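Long-range contacts in autoinducer 2-binding protein LsrB (PDB 6DSP), which binds the quorum-sensing signal autoinducer 2, held as a tetrahydroxytetrahydrofuran, as a receptor of the bacterial solute-binding protein family: residues 128-133 / 332-337; 135-140 / 265-270; 156-161 / 170-175; 215-220 / 243-248. All coordinates share one frame; numbering follows the deposited sequence.

Contact 1. Residues 128-133 / 332-337; sequences EQLGQM and PERTIF
With 8.6 Å between the CA atoms of L130 and R334 and 8.7 Å between those of M133 and I336, the helical segment 128-133 stands too far from 332-337 for backbone pairing, and side chains carry the contact. R334 bridges most of that space. The bend at chi2 puts R334 CD against L130, 3.6 Å from L130 CD2, and the bend at chi3 turns NE on toward Q129; the R334 and L130 side chains cross at about a right angle. The guanidinium presents one face to the Q129 amide: Q129 OE1 sits 3.7 Å above the guanidinium plane, over its centre, with the two planes 43° apart. Q129 NE2 also lies 3.2 Å from R334 NH2, but both are donors, so this is packing rather than a hydrogen bond. The polar ends are satisfied outside the two segments, Q129 OE1 by T126 N and R334 NH1 by Q124 O and L331 O. Those last two acceptors lie on separate chain crossings, from strand 120-123 to helix 127-144 and from strand 327-330 to strand 335-337. R334 NH1 thus bonds to two inter-domain connections, consistent with a place in the hinge of the two-domain periplasmic binding protein fold. One helical turn on, M133 is fully extended: CG is anti to the backbone N (chi1 179°) and chi3, 177°, carries CE straight out. That methyl reaches T335 O at 3.3 Å and I336 CG1 at 3.8 Å, the M133 and I336 side chains sliding past each other in opposite directions, while M133 SD lies 3.9 Å from R334 CB.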
loop_
_atom_site.group_PDB
_atom_site.type_symbol
_atom_site.label_atom_id
_atom_site.label_comp_id
_atom_site.label_asym_id
_atom_site.label_seq_id
_atom_site.Cartn_x
_atom_site.Cartn_y
_atom_site.Cartn_z
ATOM N N GLU A 128 -2.852 -0.922 12.506
ATOM C CA GLU A 128 -2.035 -0.668 13.689
ATOM C C GLU A 128 -0.578 -1.047 13.436
ATOM O O GLU A 128 0.337 -0.279 13.773
ATOM C CB GLU A 128 -2.621 -1.405 14.909
ATOM C CG GLU A 128 -1.945 -0.991 16.208
ATOM C CD GLU A 128 -2.603 -1.602 17.438
ATOM O OE1 GLU A 128 -3.784 -2.028 17.327
ATOM O OE2 GLU A 128 -1.942 -1.650 18.518
ATOM N N GLN A 129 -0.347 -2.228 12.839
ATOM C CA GLN A 129 1.020 -2.664 12.539
ATOM C C GLN A 129 1.707 -1.659 11.627
ATOM O O GLN A 129 2.870 -1.284 11.837
ATOM C CB GLN A 129 1.007 -4.012 11.784
ATOM C CG GLN A 129 0.809 -5.271 12.582
ATOM C CD GLN A 129 0.884 -6.475 11.652
ATOM O OE1 GLN A 129 0.264 -6.507 10.556
ATOM N NE2 GLN A 129 1.657 -7.463 12.057
ATOM N N LEU A 130 1.018 -1.259 10.556
ATOM C CA LEU A 130 1.668 -0.453 9.531
ATOM C C LEU A 130 1.807 0.996 9.980
ATOM O O LEU A 130 2.858 1.613 9.761
ATOM C CB LEU A 130 0.908 -0.580 8.201
ATOM C CG LEU A 130 1.042 -1.976 7.582
ATOM C CD1 LEU A 130 -0.050 -2.260 6.571
ATOM C CD2 LEU A 130 2.427 -2.131 6.940
ATOM N N GLY A 131 0.786 1.546 10.660
ATOM C CA GLY A 131 0.943 2.880 11.214
ATOM C C GLY A 131 2.084 2.967 12.215
ATOM O O GLY A 131 2.888 3.903 12.170
ATOM N N GLN A 132 2.199 1.963 13.103
ATOM C CA GLN A 132 3.278 1.978 14.092
ATOM C C GLN A 132 4.636 1.747 13.429
ATOM O O GLN A 132 5.632 2.353 13.827
ATOM C CB GLN A 132 2.973 0.940 15.160
ATOM C CG GLN A 132 1.768 1.380 15.962
ATOM C CD GLN A 132 1.307 0.403 16.996
ATOM O OE1 GLN A 132 0.145 0.463 17.430
ATOM N NE2 GLN A 132 2.195 -0.486 17.424
ATOM N N MET A 133 4.689 0.885 12.393
ATOM C CA MET A 133 5.935 0.692 11.661
ATOM C C MET A 133 6.427 2.007 11.075
ATOM O O MET A 133 7.624 2.317 11.175
ATOM C CB MET A 133 5.702 -0.324 10.544
ATOM C CG MET A 133 6.925 -0.590 9.693
ATOM S SD MET A 133 6.391 -1.707 8.373
ATOM C CE MET A 133 7.922 -1.839 7.432
ATOM N N PRO A 332 2.589 -12.414 6.256
ATOM C CA PRO A 332 3.227 -12.699 7.544
ATOM C C PRO A 332 4.339 -11.749 7.935
ATOM O O PRO A 332 4.734 -11.744 9.106
ATOM C CB PRO A 332 3.783 -14.118 7.353
ATOM C CG PRO A 332 4.007 -14.252 5.904
ATOM C CD PRO A 332 2.867 -13.465 5.263
ATOM N N GLU A 333 4.897 -10.975 7.017
ATOM C CA GLU A 333 5.994 -10.118 7.430
ATOM C C GLU A 333 6.032 -8.853 6.594
ATOM O O GLU A 333 5.520 -8.809 5.473
ATOM C CB GLU A 333 7.355 -10.822 7.456
ATOM C CG GLU A 333 7.999 -10.966 6.122
ATOM C CD GLU A 333 9.249 -11.834 6.194
ATOM O OE1 GLU A 333 9.483 -12.460 7.248
ATOM O OE2 GLU A 333 9.987 -11.897 5.186
ATOM N N ARG A 334 6.587 -7.810 7.185
ATOM C CA ARG A 334 6.947 -6.569 6.520
ATOM C C ARG A 334 8.452 -6.373 6.654
ATOM O O ARG A 334 9.114 -7.040 7.464
ATOM C CB ARG A 334 6.141 -5.388 7.085
ATOM C CG ARG A 334 4.648 -5.529 6.753
ATOM C CD ARG A 334 3.752 -5.358 7.972
ATOM N NE ARG A 334 3.922 -6.454 8.915
ATOM C CZ ARG A 334 3.352 -7.646 8.798
ATOM N NH1 ARG A 334 2.551 -7.940 7.776
ATOM N NH2 ARG A 334 3.603 -8.565 9.719
ATOM N N THR A 335 9.003 -5.449 5.859
ATOM C CA THR A 335 10.443 -5.336 5.679
ATOM C C THR A 335 10.868 -3.894 5.887
ATOM O O THR A 335 10.258 -2.980 5.325
ATOM C CB THR A 335 10.852 -5.786 4.267
ATOM O OG1 THR A 335 10.288 -7.085 4.011
ATOM C CG2 THR A 335 12.383 -5.833 4.158
ATOM N N ILE A 336 11.927 -3.683 6.677
ATOM C CA ILE A 336 12.519 -2.365 6.860
ATOM C C ILE A 336 13.844 -2.340 6.114
ATOM O O ILE A 336 14.702 -3.200 6.355
ATOM C CB ILE A 336 12.709 -2.029 8.350
ATOM C CG1 ILE A 336 11.353 -1.976 9.057
ATOM C CG2 ILE A 336 13.419 -0.710 8.498
ATOM C CD1 ILE A 336 11.473 -1.959 10.567
ATOM N N PHE A 337 14.016 -1.365 5.220
ATOM C CA PHE A 337 15.227 -1.246 4.413
ATOM C C PHE A 337 16.116 -0.127 4.931
ATOM O O PHE A 337 15.636 0.956 5.307
ATOM C CB PHE A 337 14.903 -0.923 2.952
ATOM C CG PHE A 337 13.937 -1.861 2.317
ATOM C CD1 PHE A 337 14.323 -3.139 1.928
ATOM C CD2 PHE A 337 12.622 -1.461 2.078
ATOM C CE1 PHE A 337 13.425 -4.000 1.316
ATOM C CE2 PHE A 337 11.731 -2.334 1.448
ATOM C CZ PHE A 337 12.125 -3.604 1.096
#

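Contact 2. Residues 135-140 / 265-270; sequences VQMGYD and LTRWGL
M137 reaches from the helical segment 135-140 to the backbone of 265-270, and its CA lies 6.6 Å from that of R267. The sulfur rests against the peptide joining W268 to G269, with M137 SD 3.3 Å from W268 C. A bend at chi3 (-63°) then turns the terminal methyl back to the same peptide, M137 CE standing 3.6 Å from G269 N. G269 has no side chain to intervene on the side facing the sulfur. The CB and CG methylenes of M137 pack on the arginine instead, M137 CB lying 3.9 Å from R267 CD. Strand 268-270, which receives the methionine, pairs antiparallel with strand 335-337 in a two-stranded sheet, and its last residue, L270, lines the autoinducer pocket. One turn along the helix, D140 lays its CB over one face of the R267 guanidinium, 3.7 Å above the plane and offset toward the rim. Its carboxylate is held within the same helix by a bent bond to D140 OD1 from Q136 NE2, one turn earlier, at 3.0 Å. D140 OD2 stays 4.6 Å from R267 NE, where opposite charges may still attract weakly without contact. R267 NH1 has its salt bridge with E144 and a hydrogen bond to S141 OG.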
loop_
_atom_site.group_PDB
_atom_site.type_symbol
_atom_site.label_atom_id
_atom_site.label_comp_id
_atom_site.label_asym_id
_atom_site.label_seq_id
_atom_site.Cartn_x
_atom_site.Cartn_y
_atom_site.Cartn_z
ATOM N N VAL A 135 5.839 5.122 12.104
ATOM C CA VAL A 135 6.321 5.991 13.169
ATOM C C VAL A 135 7.648 5.489 13.721
ATOM O O VAL A 135 8.560 6.288 13.985
ATOM C CB VAL A 135 5.252 6.123 14.269
ATOM C CG1 VAL A 135 5.809 6.939 15.419
ATOM C CG2 VAL A 135 3.969 6.740 13.690
ATOM N N GLN A 136 7.788 4.160 13.884
ATOM C CA GLN A 136 9.024 3.604 14.437
ATOM C C GLN A 136 10.209 3.830 13.510
ATOM O O GLN A 136 11.319 4.117 13.970
ATOM C CB GLN A 136 8.851 2.113 14.719
ATOM C CG GLN A 136 10.093 1.505 15.355
ATOM C CD GLN A 136 10.298 2.012 16.780
ATOM O OE1 GLN A 136 9.366 2.019 17.592
ATOM N NE2 GLN A 136 11.512 2.448 17.089
ATOM N N MET A 137 10.006 3.689 12.192
ATOM C CA MET A 137 11.099 3.998 11.273
ATOM C C MET A 137 11.498 5.449 11.391
ATOM O O MET A 137 12.690 5.767 11.391
ATOM C CB MET A 137 10.665 3.717 9.837
ATOM C CG MET A 137 10.501 2.227 9.530
ATOM S SD MET A 137 10.302 1.851 7.773
ATOM C CE MET A 137 8.781 2.687 7.417
ATOM N N GLY A 138 10.513 6.343 11.501
ATOM C CA GLY A 138 10.815 7.758 11.679
ATOM C C GLY A 138 11.578 8.014 12.961
ATOM O O GLY A 138 12.571 8.746 12.962
ATOM N N TYR A 139 11.110 7.421 14.068
ATOM C CA TYR A 139 11.796 7.552 15.351
ATOM C C TYR A 139 13.262 7.124 15.227
ATOM O O TYR A 139 14.186 7.835 15.654
ATOM C CB TYR A 139 11.062 6.676 16.373
ATOM C CG TYR A 139 11.686 6.709 17.762
ATOM C CD1 TYR A 139 12.808 5.939 18.063
ATOM C CD2 TYR A 139 11.157 7.505 18.767
ATOM C CE1 TYR A 139 13.404 5.960 19.322
ATOM C CE2 TYR A 139 11.733 7.538 20.038
ATOM C CZ TYR A 139 12.857 6.765 20.309
ATOM O OH TYR A 139 13.436 6.792 21.568
ATOM N N ASP A 140 13.496 5.943 14.640
ATOM C CA ASP A 140 14.863 5.444 14.553
ATOM C C ASP A 140 15.756 6.364 13.724
ATOM O O ASP A 140 16.907 6.647 14.098
ATOM C CB ASP A 140 14.861 4.036 13.986
ATOM C CG ASP A 140 14.275 3.028 14.971
ATOM O OD1 ASP A 140 14.234 3.320 16.182
ATOM O OD2 ASP A 140 13.892 1.930 14.559
ATOM N N LEU A 265 17.965 9.716 2.486
ATOM C CA LEU A 265 17.192 9.144 3.587
ATOM C C LEU A 265 17.911 7.900 4.090
ATOM O O LEU A 265 18.645 7.241 3.356
ATOM C CB LEU A 265 15.724 8.805 3.209
ATOM C CG LEU A 265 15.458 7.483 2.472
ATOM C CD1 LEU A 265 13.951 7.187 2.422
ATOM C CD2 LEU A 265 16.004 7.523 1.053
ATOM N N THR A 266 17.608 7.543 5.329
ATOM C CA THR A 266 18.252 6.416 5.969
ATOM C C THR A 266 17.447 5.136 5.859
ATOM O O THR A 266 18.036 4.055 5.765
ATOM C CB THR A 266 18.428 6.744 7.475
ATOM O OG1 THR A 266 19.167 7.969 7.604
ATOM C CG2 THR A 266 19.153 5.625 8.199
ATOM N N ARG A 267 16.114 5.214 5.888
ATOM C CA ARG A 267 15.325 4.039 6.221
ATOM C C ARG A 267 13.920 4.218 5.667
ATOM O O ARG A 267 13.343 5.300 5.778
ATOM C CB ARG A 267 15.277 3.901 7.755
ATOM C CG ARG A 267 14.389 2.786 8.276
ATOM C CD ARG A 267 14.462 2.749 9.814
ATOM N NE ARG A 267 15.713 2.203 10.328
ATOM C CZ ARG A 267 16.742 2.932 10.776
ATOM N NH1 ARG A 267 16.688 4.268 10.748
ATOM N NH2 ARG A 267 17.825 2.317 11.250
ATOM N N TRP A 268 13.370 3.142 5.107
ATOM C CA TRP A 268 11.975 3.113 4.658
ATOM C C TRP A 268 11.561 1.655 4.692
ATOM O O TRP A 268 12.371 0.788 5.009
ATOM C CB TRP A 268 11.833 3.741 3.251
ATOM C CG TRP A 268 12.355 2.873 2.141
ATOM C CD1 TRP A 268 11.602 2.149 1.270
ATOM C CD2 TRP A 268 13.725 2.672 1.766
ATOM N NE1 TRP A 268 12.410 1.483 0.398
ATOM C CE2 TRP A 268 13.724 1.763 0.686
ATOM C CE3 TRP A 268 14.957 3.138 2.270
ATOM C CZ2 TRP A 268 14.903 1.312 0.087
ATOM C CZ3 TRP A 268 16.135 2.689 1.661
ATOM C CH2 TRP A 268 16.093 1.788 0.584
ATOM N N GLY A 269 10.295 1.375 4.371
ATOM C CA GLY A 269 9.814 0.012 4.456
ATOM C C GLY A 269 8.935 -0.418 3.300
ATOM O O GLY A 269 8.489 0.391 2.474
ATOM N N LEU A 270 8.660 -1.716 3.287
ATOM C CA LEU A 270 7.633 -2.292 2.419
ATOM C C LEU A 270 7.399 -3.715 2.904
ATOM O O LEU A 270 7.318 -3.950 4.119
ATOM C CB LEU A 270 7.991 -2.218 0.923
ATOM C CG LEU A 270 6.727 -2.262 0.031
ATOM C CD1 LEU A 270 5.972 -0.934 -0.019
ATOM C CD2 LEU A 270 7.098 -2.744 -1.376
#

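Contact 3. Residues 156-161 / 170-175; sequences YCWHYS and SWQVEG. With PAV ((2R,4S)-2-methyl-2,3,3,4-tetrahydroxytetrahydrofuran), chain C.
W158 and Q172 pack together in a beta-alpha-beta unit, strand 155-160 against helix 166-182, beside the pocket for autoinducer 2. The short segment axes run antiparallel, 169° apart, and approach to 10.7 Å. The Q172 methylenes and the W158 and Y160 rings occupy this gap. Q172 CG, anti to the backbone N (chi1 -169°), makes a CH-pi contact over the five-membered ring of W158, 3.8 Å from the centroid and 14° off the normal. The chain bends at chi2, and the amide NE2 finds its hydrogen bond on N193 of the next strand. The same methylenes meet Y160, whose side chain crosses Q172 at about a right angle and brings Y160 OH to 3.4 Å from Q172 CB. G175 CA lies at the indole edge, 3.9 Å from W158 CZ2; the missing side chain allows so close an approach. E176 takes W158 NE1, and N169 pairs with Y160 OH. The W171 indole extends from the helix to the ligand, W171 CH2 lying 3.5 Å from PAV O13, while PAV O2 sits at the ring edge, in plane. A helix packed antiparallel on its preceding strand, with ligand-binding residues near the strand's C-terminal end, is typical of the Rossmann-like domains of periplasmic binding proteins.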
loop_
_atom_site.group_PDB
_atom_site.type_symbol
_atom_site.label_atom_id
_atom_site.label_comp_id
_atom_site.label_asym_id
_atom_site.label_seq_id
_atom_site.Cartn_x
_atom_site.Cartn_y
_atom_site.Cartn_z
ATOM N N TYR A 156 6.325 17.342 12.433
ATOM C CA TYR A 156 6.159 16.330 11.391
ATOM C C TYR A 156 4.853 16.550 10.637
ATOM O O TYR A 156 3.982 17.323 11.042
ATOM C CB TYR A 156 6.179 14.913 11.985
ATOM C CG TYR A 156 4.897 14.587 12.697
ATOM C CD1 TYR A 156 4.656 15.021 14.016
ATOM C CD2 TYR A 156 3.904 13.861 12.063
ATOM C CE1 TYR A 156 3.457 14.738 14.632
ATOM C CE2 TYR A 156 2.709 13.581 12.688
ATOM C CZ TYR A 156 2.481 14.028 13.938
ATOM O OH TYR A 156 1.290 13.734 14.543
ATOM N N CYS A 157 4.722 15.827 9.528
ATOM C CA CYS A 157 3.416 15.697 8.875
ATOM C C CYS A 157 3.432 14.448 8.023
ATOM O O CYS A 157 4.463 13.784 7.873
ATOM C CB CYS A 157 3.061 16.932 8.012
ATOM S SG CYS A 157 3.989 17.136 6.487
ATOM N N TRP A 158 2.263 14.142 7.450
ATOM C CA TRP A 158 2.069 13.017 6.544
ATOM C C TRP A 158 1.915 13.534 5.110
ATOM O O TRP A 158 1.296 14.585 4.880
ATOM C CB TRP A 158 0.794 12.233 6.911
ATOM C CG TRP A 158 0.812 11.611 8.268
ATOM C CD1 TRP A 158 0.653 12.247 9.468
ATOM C CD2 TRP A 158 0.935 10.219 8.559
ATOM N NE1 TRP A 158 0.707 11.322 10.491
ATOM C CE2 TRP A 158 0.871 10.071 9.959
ATOM C CE3 TRP A 158 1.087 9.077 7.769
ATOM C CZ2 TRP A 158 0.995 8.829 10.588
ATOM C CZ3 TRP A 158 1.198 7.851 8.379
ATOM C CH2 TRP A 158 1.137 7.725 9.772
ATOM N N HIS A 159 2.517 12.815 4.164
ATOM C CA HIS A 159 2.437 13.108 2.718
ATOM C C HIS A 159 2.106 11.791 2.030
ATOM O O HIS A 159 2.919 10.861 2.034
ATOM C CB HIS A 159 3.780 13.673 2.221
ATOM C CG HIS A 159 3.851 13.865 0.728
ATOM N ND1 HIS A 159 5.020 14.226 0.085
ATOM C CD2 HIS A 159 2.915 13.704 -0.249
ATOM C CE1 HIS A 159 4.802 14.286 -1.222
ATOM N NE2 HIS A 159 3.538 13.971 -1.450
ATOM N N TYR A 160 0.900 11.693 1.474
ATOM C CA TYR A 160 0.524 10.449 0.793
ATOM C C TYR A 160 -0.376 10.782 -0.396
ATOM O O TYR A 160 -0.341 11.896 -0.926
ATOM C CB TYR A 160 0.032 9.394 1.790
ATOM C CG TYR A 160 -1.125 9.730 2.699
ATOM C CD1 TYR A 160 -0.943 10.474 3.857
ATOM C CD2 TYR A 160 -2.397 9.226 2.428
ATOM C CE1 TYR A 160 -2.004 10.683 4.739
ATOM C CE2 TYR A 160 -3.453 9.465 3.296
ATOM C CZ TYR A 160 -3.240 10.191 4.448
ATOM O OH TYR A 160 -4.254 10.399 5.340
ATOM N N SER A 161 -1.147 9.792 -0.853
ATOM C CA SER A 161 -1.837 9.916 -2.136
ATOM C C SER A 161 -3.070 10.809 -2.079
ATOM O O SER A 161 -3.176 11.768 -2.839
ATOM C CB SER A 161 -2.181 8.538 -2.676
ATOM O OG SER A 161 -3.066 7.838 -1.808
ATOM N N SER A 170 -6.123 4.496 6.610
ATOM C CA SER A 170 -6.199 3.698 7.831
ATOM C C SER A 170 -4.877 3.741 8.580
ATOM O O SER A 170 -4.867 3.758 9.819
ATOM C CB SER A 170 -6.661 2.262 7.537
ATOM O OG SER A 170 -5.664 1.461 6.929
ATOM N N TRP A 171 -3.759 3.793 7.857
ATOM C CA TRP A 171 -2.466 3.890 8.520
ATOM C C TRP A 171 -2.273 5.249 9.174
ATOM O O TRP A 171 -1.703 5.326 10.259
ATOM C CB TRP A 171 -1.331 3.602 7.542
ATOM C CG TRP A 171 -1.502 2.342 6.753
ATOM C CD1 TRP A 171 -2.243 1.253 7.060
ATOM C CD2 TRP A 171 -0.966 2.110 5.445
ATOM N NE1 TRP A 171 -2.200 0.338 6.030
ATOM C CE2 TRP A 171 -1.424 0.853 5.025
ATOM C CE3 TRP A 171 -0.137 2.849 4.585
ATOM C CZ2 TRP A 171 -1.069 0.314 3.785
ATOM C CZ3 TRP A 171 0.188 2.319 3.348
ATOM C CH2 TRP A 171 -0.285 1.062 2.959
ATOM N N GLN A 172 -2.679 6.330 8.503
ATOM C CA GLN A 172 -2.572 7.662 9.078
ATOM C C GLN A 172 -3.376 7.745 10.362
ATOM O O GLN A 172 -2.881 8.240 11.372
ATOM C CB GLN A 172 -3.021 8.705 8.053
ATOM C CG GLN A 172 -2.711 10.125 8.422
ATOM C CD GLN A 172 -3.753 10.832 9.245
ATOM O OE1 GLN A 172 -4.674 10.245 9.746
ATOM N NE2 GLN A 172 -3.561 12.126 9.403
ATOM N N VAL A 173 -4.573 7.182 10.363
ATOM C CA VAL A 173 -5.403 7.255 11.567
ATOM C C VAL A 173 -4.726 6.539 12.723
ATOM O O VAL A 173 -4.667 7.055 13.848
ATOM C CB VAL A 173 -6.807 6.696 11.281
ATOM C CG1 VAL A 173 -7.555 6.491 12.569
ATOM C CG2 VAL A 173 -7.560 7.643 10.358
ATOM N N GLU A 174 -4.207 5.339 12.472
ATOM C CA GLU A 174 -3.561 4.584 13.542
ATOM C C GLU A 174 -2.222 5.191 13.926
ATOM O O GLU A 174 -1.875 5.204 15.121
ATOM C CB GLU A 174 -3.386 3.132 13.119
ATOM C CG GLU A 174 -4.719 2.367 13.056
ATOM C CD GLU A 174 -5.472 2.454 14.371
ATOM O OE1 GLU A 174 -4.833 2.259 15.417
ATOM O OE2 GLU A 174 -6.680 2.776 14.347
ATOM N N GLY A 175 -1.462 5.702 12.957
ATOM C CA GLY A 175 -0.193 6.336 13.275
ATOM C C GLY A 175 -0.379 7.594 14.100
ATOM O O GLY A 175 0.381 7.846 15.036
HETATM O O2 PAV C . 2.108 2.643 0.316
HETATM C C2 PAV C . 1.792 1.938 -0.902
HETATM C C1 PAV C . 2.949 1.035 -1.385
HETATM O O5 PAV C . 1.764 3.045 -1.963
HETATM C C5 PAV C . 0.968 2.604 -2.975
HETATM C C4 PAV C . 0.275 1.314 -2.499
HETATM O O4 PAV C . -1.109 1.337 -2.837
HETATM C C3 PAV C . 0.566 1.345 -0.995
HETATM O O3 PAV C . 0.612 0.043 -0.478
HETATM O O13 PAV C . -0.399 2.128 -0.330
#

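Contact 4. Residues 215-220 / 243-248; sequences SDIDLI and KNVTIT
L219 and T246 stand side by side on one face of a parallel strand pair, and I220 and I247 do so on the other. On the first face the leucine leans across its neighbour: chi1 (169°) sends CG anti to the backbone N, and chi2 (64°) then swings L219 CD1 to 3.7 Å from T246 CG2, the two side chains crossing at a slant. T246 CG2 is likewise anti to its own backbone N, leaving OG1 on another branch, where it accepts from R145 NE. This face is covered by helix 127-144, through S141 and L142 on T246. On the other face I220 and I247 run beside each other more loosely, I220 CD1 lying 4.5 Å from I247 CG1, beneath helices 200-213 and 227-237. Just before the strands, I217 and V245 touch by their CG2 methyls at 4.1 Å. The backbone supplies the polar ladder. T246 N donates to D218 O at 2.9 Å, I220 N to T246 O at 2.9 Å, and T248 N to I220 O at 3.2 Å. I220 thus binds on both sides of I247, the alternation expected of parallel strands, and L219 CA adds a CA-H...O contact to T246 O at 3.1 Å. Strands 219-222 and 246-249 are joined through helix 227-237, a beta-alpha-beta unit at the edge of the four-stranded parallel sheet. D218 OD1 forms a salt bridge with R145, and D218 OD2 accepts from the backbone N of K155. Across the segments, side chains meet through carbon atoms, methyls also lie against carbonyl oxygens, and every hydrogen bond is backbone to backbone, consistent with a register fixed mainly by the main chain.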
loop_
_atom_site.group_PDB
_atom_site.type_symbol
_atom_site.label_atom_id
_atom_site.label_comp_id
_atom_site.label_asym_id
_atom_site.label_seq_id
_atom_site.Cartn_x
_atom_site.Cartn_y
_atom_site.Cartn_z
ATOM N N SER A 215 9.967 24.802 6.711
ATOM C CA SER A 215 11.383 24.555 6.441
ATOM C C SER A 215 12.117 23.930 7.617
ATOM O O SER A 215 13.159 23.294 7.406
ATOM C CB SER A 215 12.090 25.834 5.983
ATOM O OG SER A 215 12.146 26.766 7.050
ATOM N N ASP A 216 11.598 24.084 8.837
ATOM C CA ASP A 216 12.163 23.458 10.030
ATOM C C ASP A 216 11.499 22.123 10.383
ATOM O O ASP A 216 11.670 21.624 11.512
ATOM C CB ASP A 216 12.092 24.409 11.224
ATOM C CG ASP A 216 10.673 24.752 11.615
ATOM O OD1 ASP A 216 9.721 24.341 10.937
ATOM O OD2 ASP A 216 10.485 25.484 12.585
ATOM N N ILE A 217 10.747 21.528 9.459
ATOM C CA ILE A 217 10.117 20.250 9.759
ATOM C C ILE A 217 11.202 19.205 10.064
ATOM O O ILE A 217 12.287 19.205 9.465
ATOM C CB ILE A 217 9.195 19.846 8.592
ATOM C CG1 ILE A 217 8.203 18.770 9.029
ATOM C CG2 ILE A 217 10.016 19.435 7.350
ATOM C CD1 ILE A 217 7.029 18.611 8.037
ATOM N N ASP A 218 10.881 18.286 10.990
ATOM C CA ASP A 218 11.832 17.251 11.369
ATOM C C ASP A 218 11.594 15.927 10.668
ATOM O O ASP A 218 12.556 15.190 10.396
ATOM C CB ASP A 218 11.748 16.965 12.881
ATOM C CG ASP A 218 12.290 18.105 13.720
ATOM O OD1 ASP A 218 13.482 18.460 13.543
ATOM O OD2 ASP A 218 11.504 18.646 14.528
ATOM N N LEU A 219 10.340 15.598 10.385
ATOM C CA LEU A 219 9.972 14.267 9.908
ATOM C C LEU A 219 8.831 14.397 8.915
ATOM O O LEU A 219 7.821 15.057 9.208
ATOM C CB LEU A 219 9.489 13.435 11.127
ATOM C CG LEU A 219 8.817 12.104 10.824
ATOM C CD1 LEU A 219 9.810 11.133 10.147
ATOM C CD2 LEU A 219 8.216 11.538 12.101
ATOM N N ILE A 220 8.965 13.736 7.768
ATOM C CA ILE A 220 7.863 13.661 6.794
ATOM C C ILE A 220 7.574 12.191 6.567
ATOM O O ILE A 220 8.457 11.458 6.105
ATOM C CB ILE A 220 8.206 14.360 5.460
ATOM C CG1 ILE A 220 8.738 15.787 5.709
ATOM C CG2 ILE A 220 6.927 14.368 4.552
ATOM C CD1 ILE A 220 9.257 16.463 4.453
ATOM N N LYS A 243 20.794 14.186 7.189
ATOM C CA LYS A 243 21.213 14.908 8.381
ATOM C C LYS A 243 20.365 16.147 8.636
ATOM O O LYS A 243 20.348 16.648 9.772
ATOM C CB LYS A 243 22.704 15.252 8.270
ATOM C CG LYS A 243 23.558 13.998 8.336
ATOM C CD LYS A 243 23.206 13.198 9.605
ATOM C CE LYS A 243 24.299 12.242 10.038
ATOM N NZ LYS A 243 23.819 11.423 11.180
ATOM N N ASN A 244 19.691 16.676 7.607
ATOM C CA ASN A 244 18.869 17.875 7.739
ATOM C C ASN A 244 17.438 17.565 8.120
ATOM O O ASN A 244 16.849 18.299 8.916
ATOM C CB ASN A 244 18.806 18.628 6.406
ATOM C CG ASN A 244 20.168 19.105 5.949
ATOM O OD1 ASN A 244 20.696 18.627 4.955
ATOM N ND2 ASN A 244 20.719 20.076 6.651
ATOM N N VAL A 245 16.867 16.502 7.556
ATOM C CA VAL A 245 15.447 16.211 7.711
ATOM C C VAL A 245 15.270 14.709 7.589
ATOM O O VAL A 245 16.023 14.038 6.866
ATOM C CB VAL A 245 14.613 16.962 6.649
ATOM C CG1 VAL A 245 14.978 16.491 5.215
ATOM C CG2 VAL A 245 13.123 16.785 6.911
ATOM N N THR A 246 14.291 14.169 8.316
ATOM C CA THR A 246 14.046 12.740 8.266
ATOM C C THR A 246 12.825 12.454 7.409
ATOM O O THR A 246 11.731 12.936 7.691
ATOM C CB THR A 246 13.863 12.140 9.658
ATOM O OG1 THR A 246 15.092 12.315 10.409
ATOM C CG2 THR A 246 13.483 10.663 9.577
ATOM N N ILE A 247 13.024 11.659 6.359
ATOM C CA ILE A 247 11.969 11.228 5.452
ATOM C C ILE A 247 11.894 9.716 5.551
ATOM O O ILE A 247 12.924 9.040 5.465
ATOM C CB ILE A 247 12.295 11.663 4.014
ATOM C CG1 ILE A 247 12.262 13.192 3.902
ATOM C CG2 ILE A 247 11.304 11.007 3.022
ATOM C CD1 ILE A 247 13.041 13.737 2.726
ATOM N N THR A 248 10.685 9.188 5.728
ATOM C CA THR A 248 10.514 7.743 5.674
ATOM C C THR A 248 9.166 7.469 5.042
ATOM O O THR A 248 8.434 8.402 4.700
ATOM C CB THR A 248 10.654 7.089 7.060
ATOM O OG1 THR A 248 10.813 5.676 6.899
ATOM C CG2 THR A 248 9.470 7.405 7.969
#

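Contacts 2, 3 and 4 are buried, whereas contact 1 lies at the surface, near the domain crossings. Contacts 1 and 2 use successive turns of helix 127-144 against the two strands of one small sheet, which are joined by probable bonds F337 N to W268 O and T335 N to L270 O. Contacts 3 and 4 meet in the parallel sheet, where 155-160 and 219-222 are neighbours. Their chemistry follows position: an arginine and a methionine bridge helix and strand in contacts 1 and 2, a glutamine methylene packs on an indole face in contact 3, and only contact 4 has hydrogen bonds between its segments. R267 O probably bonds T248 OG1, joining contacts 2 and 4.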